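Local coordinates for heterokaryon incompatibility protein s (Podospora anserina, PDB 2WVQ), which forms a prion and, through its interaction with het-S, triggers the lethal reaction that blocks viable heterokaryons between incompatible fungal cells, at residues A[40-43]-A[44-48]; A[98-101]-A[102-105]. The protein carries 2 engineered substitutions. One frame throughout, in Å; residues are numbered along the deposited sequence.

Interaction 1: residues A[40-43]-A[44-48]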
# COMPACT_ATOMS: atom_id res chain seq x y z
N ARG A 40 -15.99 -6.54 -18.73
CA ARG A 40 -16.09 -5.52 -19.78
C ARG A 40 -15.37 -4.24 -19.40
O ARG A 40 -15.29 -3.33 -20.21
CB ARG A 40 -17.55 -5.18 -20.14
CG ARG A 40 -18.65 -6.16 -19.68
CD ARG A 40 -19.75 -5.36 -18.99
NE ARG A 40 -19.17 -4.59 -17.88
CZ ARG A 40 -19.69 -3.47 -17.38
NH1 ARG A 40 -20.81 -2.95 -17.88
NH2 ARG A 40 -19.06 -2.86 -16.37
N ASP A 41 -14.86 -4.16 -18.17
CA ASP A 41 -14.11 -2.96 -17.76
C ASP A 41 -12.63 -3.01 -18.08
O ASP A 41 -11.88 -2.10 -17.72
CB ASP A 41 -14.28 -2.67 -16.27
CG ASP A 41 -15.64 -2.11 -15.95
OD1 ASP A 41 -16.36 -1.67 -16.87
OD2 ASP A 41 -15.99 -2.10 -14.76
N TYR A 42 -12.21 -4.08 -18.75
CA TYR A 42 -10.82 -4.29 -19.08
C TYR A 42 -10.22 -3.05 -19.77
O TYR A 42 -9.24 -2.51 -19.29
CB TYR A 42 -10.62 -5.51 -19.98
CG TYR A 42 -9.26 -5.50 -20.69
CD1 TYR A 42 -8.06 -5.40 -19.96
CD2 TYR A 42 -9.19 -5.61 -22.06
CE1 TYR A 42 -6.83 -5.40 -20.60
CE2 TYR A 42 -7.98 -5.62 -22.72
CZ TYR A 42 -6.80 -5.51 -21.99
OH TYR A 42 -5.61 -5.53 -22.67
N GLU A 43 -10.84 -2.63 -20.87
CA GLU A 43 -10.28 -1.60 -21.73
C GLU A 43 -10.07 -0.33 -20.94
O GLU A 43 -8.96 0.22 -20.95
CB GLU A 43 -11.20 -1.35 -22.93
CG GLU A 43 -10.60 -0.49 -24.01
CD GLU A 43 -11.59 -0.22 -25.13
OE1 GLU A 43 -12.14 -1.18 -25.71
OE2 GLU A 43 -11.81 0.97 -25.44
N ARG A 44 -11.09 0.13 -20.23
CA ARG A 44 -10.98 1.35 -19.42
C ARG A 44 -9.91 1.25 -18.33
O ARG A 44 -9.13 2.17 -18.16
CB ARG A 44 -12.33 1.76 -18.83
CG ARG A 44 -12.34 3.05 -18.00
CD ARG A 44 -13.58 3.06 -17.07
NE ARG A 44 -13.25 3.28 -15.65
CZ ARG A 44 -12.85 4.45 -15.12
NH1 ARG A 44 -12.72 5.56 -15.88
NH2 ARG A 44 -12.56 4.52 -13.81
N CYS A 45 -9.87 0.13 -17.59
CA CYS A 45 -8.88 -0.06 -16.52
C CYS A 45 -7.43 -0.08 -17.05
O CYS A 45 -6.51 0.43 -16.40
CB CYS A 45 -9.21 -1.33 -15.73
SG CYS A 45 -10.66 -1.09 -14.66
N GLN A 46 -7.23 -0.70 -18.21
CA GLN A 46 -5.93 -0.70 -18.87
C GLN A 46 -5.52 0.73 -19.27
O GLN A 46 -4.40 1.14 -18.96
CB GLN A 46 -5.91 -1.63 -20.09
CG GLN A 46 -4.57 -1.65 -20.85
CD GLN A 46 -3.42 -2.16 -20.01
OE1 GLN A 46 -3.40 -3.32 -19.61
NE2 GLN A 46 -2.45 -1.28 -19.71
N LEU A 47 -6.42 1.49 -19.88
CA LEU A 47 -6.15 2.91 -20.20
C LEU A 47 -5.83 3.77 -18.95
O LEU A 47 -5.00 4.67 -19.04
CB LEU A 47 -7.26 3.54 -21.06
CG LEU A 47 -7.43 2.97 -22.50
CD1 LEU A 47 -8.68 3.45 -23.17
CD2 LEU A 47 -6.22 3.24 -23.39
N ARG A 48 -6.51 3.52 -17.82
CA ARG A 48 -6.24 4.21 -16.54
C ARG A 48 -4.80 3.95 -16.06
O ARG A 48 -4.10 4.88 -15.62
CB ARG A 48 -7.20 3.77 -15.42
CG ARG A 48 -8.66 3.90 -15.65
CD ARG A 48 -9.22 5.23 -15.18
NE ARG A 48 -9.12 5.43 -13.73
CZ ARG A 48 -9.45 6.57 -13.12
NH1 ARG A 48 -9.90 7.61 -13.83
NH2 ARG A 48 -9.34 6.68 -11.79
O HOH W 1 -13.80 -0.90 -20.61
O HOH W 2 -3.56 -5.42 -21.12

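Interaction 2: residues A[98-101]-A[102-105]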
# COMPACT_ATOMS: atom_id res chain seq x y z
N ALA A 98 1.73 -5.48 -4.64
CA ALA A 98 0.72 -5.94 -5.59
C ALA A 98 1.06 -7.33 -6.16
O ALA A 98 0.16 -8.20 -6.27
CB ALA A 98 0.54 -4.92 -6.73
N GLN A 99 2.35 -7.54 -6.46
CA GLN A 99 2.83 -8.83 -6.96
C GLN A 99 2.74 -9.96 -5.94
O GLN A 99 2.44 -11.08 -6.34
CB GLN A 99 4.24 -8.77 -7.60
CG GLN A 99 4.69 -10.15 -8.17
CD GLN A 99 5.64 -10.09 -9.35
OE1 GLN A 99 6.27 -9.06 -9.62
NE2 GLN A 99 5.77 -11.20 -10.06
N LYS A 100 2.98 -9.69 -4.65
CA LYS A 100 2.76 -10.70 -3.60
C LYS A 100 1.29 -11.01 -3.47
O LYS A 100 0.92 -12.18 -3.31
CB LYS A 100 3.29 -10.24 -2.24
CG LYS A 100 4.77 -10.08 -2.18
CD LYS A 100 5.18 -9.56 -0.85
CE LYS A 100 6.69 -9.53 -0.72
NZ LYS A 100 7.31 -10.90 -0.79
N THR A 101 0.44 -9.99 -3.53
CA THR A 101 -1.02 -10.20 -3.58
C THR A 101 -1.46 -11.06 -4.77
O THR A 101 -2.22 -12.05 -4.62
CB THR A 101 -1.78 -8.85 -3.44
OG1 THR A 101 -1.41 -8.26 -2.20
CG2 THR A 101 -3.28 -9.04 -3.43
N SER A 102 -0.95 -10.71 -5.96
CA SER A 102 -1.22 -11.47 -7.18
C SER A 102 -0.74 -12.94 -7.06
O SER A 102 -1.46 -13.85 -7.45
CB SER A 102 -0.57 -10.79 -8.38
OG SER A 102 -0.61 -11.60 -9.52
N LYS A 103 0.46 -13.15 -6.53
CA LYS A 103 1.04 -14.48 -6.37
C LYS A 103 0.24 -15.36 -5.43
O LYS A 103 0.15 -16.57 -5.64
CB LYS A 103 2.51 -14.38 -5.94
CG LYS A 103 3.48 -14.51 -7.16
CD LYS A 103 4.95 -14.07 -6.94
CE LYS A 103 5.59 -14.58 -5.63
NZ LYS A 103 5.16 -13.70 -4.48
N ARG A 104 -0.37 -14.73 -4.42
CA ARG A 104 -1.21 -15.43 -3.46
C ARG A 104 -2.50 -15.91 -4.09
O ARG A 104 -3.01 -17.00 -3.73
CB ARG A 104 -1.49 -14.54 -2.24
CG ARG A 104 -0.33 -14.48 -1.28
CD ARG A 104 -0.76 -14.00 0.08
NE ARG A 104 -1.56 -12.76 0.10
CZ ARG A 104 -1.08 -11.53 0.07
NH1 ARG A 104 0.23 -11.29 -0.01
NH2 ARG A 104 -1.93 -10.51 0.14
N TYR A 105 -3.01 -15.13 -5.04
CA TYR A 105 -4.15 -15.53 -5.85
C TYR A 105 -3.84 -16.70 -6.80
O TYR A 105 -4.63 -17.68 -6.86
CB TYR A 105 -4.69 -14.33 -6.64
CG TYR A 105 -5.98 -14.62 -7.35
CD1 TYR A 105 -7.20 -14.40 -6.72
CD2 TYR A 105 -5.99 -15.12 -8.65
CE1 TYR A 105 -8.41 -14.67 -7.39
CE2 TYR A 105 -7.16 -15.39 -9.32
CZ TYR A 105 -8.37 -15.16 -8.69
OH TYR A 105 -9.52 -15.44 -9.38

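Interaction 1: residues A[40-43]-A[44-48]
The opening turns of helix 42-62, in the N-terminal globular HeLo (prion-inhibition and propagation) domain, show how i to i+4 bonding sets side chains in register as a helix begins: Cys-45 N donates to Asp-41 O at 3.0 Å, and Gln-46 N follows to Tyr-42 O at 2.9 Å. Leu-47 N then reaches Glu-43 O at 3.0 Å. Leu-47 CG, held beside its own backbone N (chi1 -66°), lies 3.5 Å from the same oxygen, Glu-43 O. Water extends this pattern one residue earlier. A single molecule accepts from Arg-44 N and donates to Arg-40 O, spanning a pair that has no direct bond of its own.

Tyr-42 and Gln-46, one turn apart, run side by side and point the same way. The phenol passes alongside the aliphatic base of the glutamine, with Tyr-42 CE1 3.9 Å from Gln-46 CB, while ring and amide planes stand 77° apart. Gln-46 leaves the helix with CG anti to its backbone N and then turns at chi2 (62°), which brings OE1 toward the phenol end. There a second water, in the plane of the ring at its edge, lies 2.6 Å from Tyr-42 OH and donates to Gln-46 OE1 at 2.6 Å. The other end of the amide, NE2, is bonded to Asp-50, so both polar atoms of this buried group have partners.

Glu-43 runs extended to the backbone of Lys-123, whose N donates to Glu-43 OE1. Beyond the contact, the Tyr-42 ring stacks with Phe-117, Tyr-42 and Cys-45 pack on Leu-34 of strand 32-34, Cys-45 also meets Leu-160 of helix 157-176, and Leu-47 lies against Leu-129, His-130 and Leu-133 of helix 124-140.

Interaction 2: residues A[98-101]-A[102-105]
Four successive i to i+4 bonds join residues 98-101 to residues 102-105 in helix 79-108: Ser-102 N to Ala-98 O at 2.8 Å, Lys-103 N to Gln-99 O at 2.9 Å, Arg-104 N to Lys-100 O at 3.1 Å and Tyr-105 N to Thr-101 O at 3.2 Å. The bonds lengthen steadily along the run, and Arg-104 N also makes a weak one, 3.3 Å long, back to Thr-101 O.

Arg-104 starts with CG beside the backbone N (chi1 -77°) and bends at chi3, which folds the guanidinium back over the preceding turn. Thr-101 CA lies over one face of that guanidinium, displaced toward the edge of the group. On the Lys-100 side, Arg-104 NH1 comes within 3.9 Å of Lys-100 CB. Farther round, Gln-99 and Lys-103 meet through their aliphatic parts at an angle to one another, with Gln-99 CG 4.1 Å from Lys-103 CD; the Gln-99 amide itself is bonded to Thr-150.

Arg-104, Lys-100 and Thr-101 turn to the second subunit. Its Glu-90 forms a salt bridge with Arg-104 NH1 and a hydrogen bond with Thr-101 OG1, which is also bonded to Ser-97 O of its own chain. Glu-173 of the second subunit pairs with Arg-104 NE, and its Glu-89 forms a salt bridge with Lys-100 NZ, which probably eases the repulsion between that amine and Lys-103 NZ, 5.1 Å away. Ser-102 OG instead bonds to Ala-153 O within the chain. The result is a two-faced interface helix: one side packed on strand 152-154, the other a basic patch matched to acidic residues across the homodimer interface.

From the N terminus the chain passes through helix 18-28 and strand 32-34 before interaction 1 forms at the start of helix 42-62; interaction 2 follows near the C-terminal end of helix 79-108, the next helix along. Each joins consecutive residues of one helix, so neither closes a long loop, and the two stand in series without crossing. Their centres are 20 Å apart and they do not touch. The small parallel sheet connects them indirectly: strand 32-34 lies against interaction 1, and its partner, strand 152-154, against interaction 2. Interaction 1 thus ties parts of one chain together, with no other chain touching it, whereas interaction 2 also joins the second subunit.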